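Local coordinates for adhesion and penetration protein autotransporter (Haemophilus influenzae, PDB 3SYJ) that promotes adherence of the bacterium to host cells and their invasion through its surface-exposed passenger domain, and is probably also a serine protease, at residues A760-N765 / S779-Q784; A798-P803 / S816-N821. All blocks are in the same frame, centred on the assembly; numbering follows the deposited sequence.

How the contacts relate
Both contacts join successive coils of the right-handed beta-helix of the passenger domain, far from the protease active site, and they follow one another along the chain with centres about 10 Å apart. Contact 2 is mostly buried and is regular parallel sheet. Contact 1 is only partly buried, and its two strands stand further apart. Strands 780-781 and 799-801 are neighbours, so 779-784 of contact 1 lies against 798-803 of contact 2; His780 ND1 meets Thr799 OG1 and Phe781 O meets Thr801 N. Each contact starts with a serine hydroxyl accepting an alanine N-H. Both put apolar side chains inside (Leu762 and Phe781; Trp800, Ile818 and Met802), but contact 2 backs this packing with direct backbone bonds, where contact 1 relies on water.

Contact 1: A760-N765 / S779-Q784; sequences ANLNGN and SHFSHQ
Phe781 holds CG anti to its backbone N (chi1 -180°), as Leu762 does (chi1 172°), and the two side chains lie side by side, with Leu762 CG 3.7 Å from Phe781 CE1. The Phe781 ring turns its edge to the backbone of 760-765, and Gly764 O lies in the ring plane 3.1 Å from Phe781 CZ. The His783 imidazole lies over the backbone just after strand 761-763, with Gly764 N over the centre of one face. Just beyond, Gln784 N donates to Asn765 OD1 at 3.1 Å, tilted 31° from the carbonyl plane, and at the other end Ala760 N donates to Ser779 OG (3.3 Å), whose one proton has two carbonyl oxygens in reach, Lys777 O and Val757 O. Between these ends water replaces direct pairing of the parallel strands: water 1 joins Ala760 O, Leu762 N and His780 O, and water 4 accepts from Ser782 N and donates to Leu762 O at 3.0 Å. In this part of the beta-helix two neighbouring coils are therefore spread apart, with Leu762 and Phe781 CA atoms 6.8 Å from each other, and the backbone polar groups facing the gap are satisfied largely through solvent while direct bonds hold both ends.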
loop_
_atom_site.group_PDB
_atom_site.type_symbol
_atom_site.label_atom_id
_atom_site.label_comp_id
_atom_site.label_asym_id
_atom_site.label_seq_id
_atom_site.Cartn_x
_atom_site.Cartn_y
_atom_site.Cartn_z
ATOM N N ALA A 760 -3.518 23.326 9.260
ATOM C CA ALA A 760 -4.189 22.656 8.159
ATOM C C ALA A 760 -4.348 21.173 8.464
ATOM O O ALA A 760 -3.904 20.698 9.510
ATOM C CB ALA A 760 -3.416 22.852 6.868
ATOM N N ASN A 761 -4.957 20.443 7.537
ATOM C CA ASN A 761 -5.327 19.056 7.783
ATOM C C ASN A 761 -4.664 18.078 6.829
ATOM O O ASN A 761 -5.125 17.883 5.702
ATOM C CB ASN A 761 -6.843 18.917 7.705
ATOM C CG ASN A 761 -7.556 20.133 8.270
ATOM O OD1 ASN A 761 -7.407 20.461 9.450
ATOM N ND2 ASN A 761 -8.316 20.824 7.424
ATOM N N LEU A 762 -3.578 17.461 7.283
ATOM C CA LEU A 762 -2.920 16.423 6.502
ATOM C C LEU A 762 -3.500 15.070 6.873
ATOM O O LEU A 762 -3.213 14.525 7.939
ATOM C CB LEU A 762 -1.409 16.422 6.733
ATOM C CG LEU A 762 -0.662 15.244 6.103
ATOM C CD1 LEU A 762 -0.899 15.188 4.604
ATOM C CD2 LEU A 762 0.823 15.335 6.397
ATOM N N ASN A 763 -4.334 14.548 5.986
ATOM C CA ASN A 763 -4.895 13.220 6.136
ATOM C C ASN A 763 -4.059 12.218 5.342
ATOM O O ASN A 763 -4.409 11.845 4.220
ATOM C CB ASN A 763 -6.352 13.221 5.671
ATOM C CG ASN A 763 -6.978 11.845 5.709
ATOM O OD1 ASN A 763 -6.299 10.851 5.959
ATOM N ND2 ASN A 763 -8.281 11.777 5.454
ATOM N N GLY A 764 -2.944 11.799 5.933
ATOM C CA GLY A 764 -2.004 10.907 5.279
ATOM C C GLY A 764 -0.680 10.874 6.024
ATOM O O GLY A 764 -0.537 11.499 7.074
ATOM N N ASN A 765 0.299 10.163 5.473
ATOM C CA ASN A 765 1.546 9.913 6.191
ATOM C C ASN A 765 2.755 10.689 5.678
ATOM O O ASN A 765 2.793 11.122 4.529
ATOM C CB ASN A 765 1.849 8.414 6.203
ATOM C CG ASN A 765 0.643 7.588 6.604
ATOM O OD1 ASN A 765 -0.011 7.866 7.615
ATOM N ND2 ASN A 765 0.331 6.573 5.803
ATOM N N SER A 779 -1.422 22.768 14.400
ATOM C CA SER A 779 -2.277 21.778 13.766
ATOM C C SER A 779 -2.447 20.558 14.646
ATOM O O SER A 779 -1.673 20.331 15.575
ATOM C CB SER A 779 -1.679 21.332 12.431
ATOM O OG SER A 779 -1.381 22.437 11.598
ATOM N N HIS A 780 -3.474 19.774 14.346
ATOM C CA HIS A 780 -3.594 18.446 14.916
ATOM C C HIS A 780 -3.400 17.426 13.803
ATOM O O HIS A 780 -3.900 17.602 12.691
ATOM C CB HIS A 780 -4.944 18.229 15.605
ATOM C CG HIS A 780 -5.188 16.800 15.983
ATOM N ND1 HIS A 780 -4.684 16.238 17.138
ATOM C CD2 HIS A 780 -5.848 15.806 15.340
ATOM C CE1 HIS A 780 -5.039 14.967 17.200
ATOM N NE2 HIS A 780 -5.748 14.680 16.121
ATOM N N PHE A 781 -2.664 16.366 14.115
ATOM C CA PHE A 781 -2.323 15.341 13.145
ATOM C C PHE A 781 -2.460 13.975 13.806
ATOM O O PHE A 781 -2.082 13.801 14.969
ATOM C CB PHE A 781 -0.897 15.563 12.661
ATOM C CG PHE A 781 -0.429 14.563 11.650
ATOM C CD1 PHE A 781 -0.981 14.530 10.379
ATOM C CD2 PHE A 781 0.590 13.676 11.963
ATOM C CE1 PHE A 781 -0.538 13.620 9.443
ATOM C CE2 PHE A 781 1.038 12.759 11.033
ATOM C CZ PHE A 781 0.476 12.730 9.769
ATOM N N SER A 782 -3.008 13.014 13.067
ATOM C CA SER A 782 -3.332 11.707 13.630
ATOM C C SER A 782 -2.865 10.558 12.747
ATOM O O SER A 782 -3.454 9.479 12.769
ATOM C CB SER A 782 -4.839 11.588 13.852
ATOM O OG SER A 782 -5.523 11.604 12.610
ATOM N N HIS A 783 -1.809 10.789 11.974
ATOM C CA HIS A 783 -1.277 9.744 11.103
ATOM C C HIS A 783 0.200 9.443 11.367
ATOM O O HIS A 783 0.769 9.896 12.358
ATOM C CB HIS A 783 -1.539 10.076 9.629
ATOM C CG HIS A 783 -2.994 10.100 9.272
ATOM N ND1 HIS A 783 -3.636 9.028 8.690
ATOM C CD2 HIS A 783 -3.937 11.057 9.437
ATOM C CE1 HIS A 783 -4.909 9.327 8.503
ATOM N NE2 HIS A 783 -5.117 10.552 8.950
ATOM N N GLN A 784 0.806 8.661 10.482
ATOM C CA GLN A 784 2.149 8.138 10.712
ATOM C C GLN A 784 3.242 9.106 10.260
ATOM O O GLN A 784 3.120 9.746 9.217
ATOM C CB GLN A 784 2.316 6.773 10.015
ATOM C CG GLN A 784 1.469 5.647 10.628
ATOM C CD GLN A 784 1.424 4.368 9.779
ATOM O OE1 GLN A 784 2.354 4.066 9.026
ATOM N NE2 GLN A 784 0.331 3.613 9.906
HETATM O O HOH W 1 -2.758 18.116 9.947
HETATM O O HOH W 2 -4.959 20.755 12.180
HETATM O O HOH W 3 -6.982 18.720 11.547
HETATM O O HOH W 4 -4.432 14.261 10.649
#

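Contact 2: A798-P803 / S816-N821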
loop_
_atom_site.group_PDB
_atom_site.type_symbol
_atom_site.label_atom_id
_atom_site.label_comp_id
_atom_site.label_asym_id
_atom_site.label_seq_id
_atom_site.Cartn_x
_atom_site.Cartn_y
_atom_site.Cartn_z
ATOM N N ALA A 798 1.357 22.264 18.402
ATOM C CA ALA A 798 0.709 21.168 17.692
ATOM C C ALA A 798 0.439 19.964 18.581
ATOM O O ALA A 798 1.123 19.737 19.573
ATOM C CB ALA A 798 1.550 20.750 16.496
ATOM N N THR A 799 -0.573 19.193 18.219
ATOM C CA THR A 799 -0.809 17.911 18.857
ATOM C C THR A 799 -0.689 16.814 17.805
ATOM O O THR A 799 -1.107 16.990 16.656
ATOM C CB THR A 799 -2.193 17.846 19.530
ATOM O OG1 THR A 799 -3.220 18.030 18.547
ATOM C CG2 THR A 799 -2.318 18.918 20.599
ATOM N N TRP A 800 -0.106 15.690 18.200
ATOM C CA TRP A 800 0.037 14.547 17.309
ATOM C C TRP A 800 -0.392 13.266 18.011
ATOM O O TRP A 800 0.155 12.910 19.056
ATOM C CB TRP A 800 1.487 14.430 16.839
ATOM C CG TRP A 800 1.764 13.223 16.010
ATOM C CD1 TRP A 800 0.887 12.568 15.196
ATOM C CD2 TRP A 800 3.012 12.534 15.890
ATOM N NE1 TRP A 800 1.508 11.507 14.586
ATOM C CE2 TRP A 800 2.816 11.465 14.994
ATOM C CE3 TRP A 800 4.280 12.718 16.456
ATOM C CZ2 TRP A 800 3.840 10.579 14.648
ATOM C CZ3 TRP A 800 5.294 11.836 16.113
ATOM C CH2 TRP A 800 5.068 10.782 15.218
ATOM N N THR A 801 -1.380 12.584 17.441
ATOM C CA THR A 801 -1.815 11.291 17.967
ATOM C C THR A 801 -1.278 10.146 17.110
ATOM O O THR A 801 -1.804 9.851 16.035
ATOM C CB THR A 801 -3.348 11.193 18.070
ATOM O OG1 THR A 801 -3.812 12.100 19.073
ATOM C CG2 THR A 801 -3.769 9.781 18.448
ATOM N N MET A 802 -0.222 9.511 17.604
ATOM C CA MET A 802 0.440 8.413 16.915
ATOM C C MET A 802 -0.527 7.252 16.707
ATOM O O MET A 802 -1.279 6.903 17.615
ATOM C CB MET A 802 1.627 7.948 17.751
ATOM C CG MET A 802 2.820 7.475 16.960
ATOM S SD MET A 802 4.186 7.153 18.086
ATOM C CE MET A 802 4.155 8.658 19.042
ATOM N N PRO A 803 -0.512 6.651 15.506
ATOM C CA PRO A 803 -1.417 5.545 15.171
ATOM C C PRO A 803 -0.806 4.172 15.459
ATOM O O PRO A 803 -1.543 3.202 15.647
ATOM C CB PRO A 803 -1.616 5.703 13.655
ATOM C CG PRO A 803 -0.707 6.862 13.226
ATOM C CD PRO A 803 0.265 7.079 14.334
ATOM N N SER A 816 4.043 21.649 22.397
ATOM C CA SER A 816 3.296 20.649 21.645
ATOM C C SER A 816 3.106 19.346 22.430
ATOM O O SER A 816 3.879 19.033 23.337
ATOM C CB SER A 816 3.985 20.370 20.308
ATOM O OG SER A 816 3.819 21.464 19.419
ATOM N N THR A 817 2.076 18.588 22.069
ATOM C CA THR A 817 1.751 17.347 22.765
ATOM C C THR A 817 1.734 16.140 21.833
ATOM O O THR A 817 1.127 16.181 20.768
ATOM C CB THR A 817 0.382 17.451 23.460
ATOM O OG1 THR A 817 0.472 18.397 24.527
ATOM C CG2 THR A 817 -0.049 16.100 24.019
ATOM N N ILE A 818 2.402 15.067 22.237
ATOM C CA ILE A 818 2.346 13.822 21.493
ATOM C C ILE A 818 1.597 12.766 22.288
ATOM O O ILE A 818 2.028 12.375 23.368
ATOM C CB ILE A 818 3.746 13.275 21.181
ATOM C CG1 ILE A 818 4.523 14.249 20.294
ATOM C CG2 ILE A 818 3.637 11.908 20.517
ATOM C CD1 ILE A 818 5.920 13.787 19.950
ATOM N N THR A 819 0.471 12.309 21.753
ATOM C CA THR A 819 -0.261 11.204 22.348
ATOM C C THR A 819 0.188 9.896 21.706
ATOM O O THR A 819 -0.034 9.672 20.514
ATOM C CB THR A 819 -1.766 11.379 22.162
ATOM O OG1 THR A 819 -2.142 12.692 22.593
ATOM C CG2 THR A 819 -2.527 10.343 22.967
ATOM N N LEU A 820 0.819 9.036 22.501
ATOM C CA LEU A 820 1.476 7.840 21.981
ATOM C C LEU A 820 0.499 6.791 21.465
ATOM O O LEU A 820 0.870 5.923 20.681
ATOM C CB LEU A 820 2.378 7.217 23.052
ATOM C CG LEU A 820 3.611 8.002 23.511
ATOM C CD1 LEU A 820 4.406 7.192 24.521
ATOM C CD2 LEU A 820 4.486 8.360 22.331
ATOM N N ASN A 821 -0.749 6.879 21.907
ATOM C CA ASN A 821 -1.744 5.864 21.587
ATOM C C ASN A 821 -3.134 6.453 21.385
ATOM O O ASN A 821 -3.592 7.298 22.168
ATOM C CB ASN A 821 -1.780 4.794 22.685
ATOM C CG ASN A 821 -2.433 3.499 22.224
ATOM O OD1 ASN A 821 -3.623 3.465 21.899
ATOM N ND2 ASN A 821 -1.655 2.421 22.204
#
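Ser816 OG accepts the N-H of Ala798 at 2.8 Å and is also hydrogen-bonded to Asn814 O. Its place beside its own backbone N, anti to the carbonyl carbon (chi1 -72°), carries it across to the neighbouring coil. From here strands 799-801 and 816-819 run parallel, their axes at 7°, as successive rungs of the right-handed beta-helix. Thr817 N donates to Ala798 O and Thr817 O accepts from Trp800 N; Thr819 N then donates to Trp800 O, and Thr819 O accepts from Met802 N at 2.9 Å.

Facing residues are in register. On one side of the sheet Thr799 lies beside Thr817 and Thr801 beside Thr819, pointing the same way, with Thr801 OG1 3.8 Å from Thr819 CB. Two of these hydroxyls bond neighbouring coils: Thr799 OG1 to His780 ND1 of the preceding one and Thr819 OG1 to Gln866 OE1 of the following one. Trp800 and Ile818 fill the other side, in the buried interior of the helix. Ile818 CD1 comes obliquely to the indole, 4.0 Å from Trp800 CE3, while indole NE1 is bonded to His783 O and the ring meets Phe781. Leu853 touches Ile818, Met802 and Leu820, joining this layer to strand 852-855. The Met802 chain bends at its thioether (chi3 -49°), bringing CE to 3.6 Å from Ile818 CG2 and 3.3 Å from Leu820 CD2, the latter shorter than usual for two carbons and so doubtful in detail.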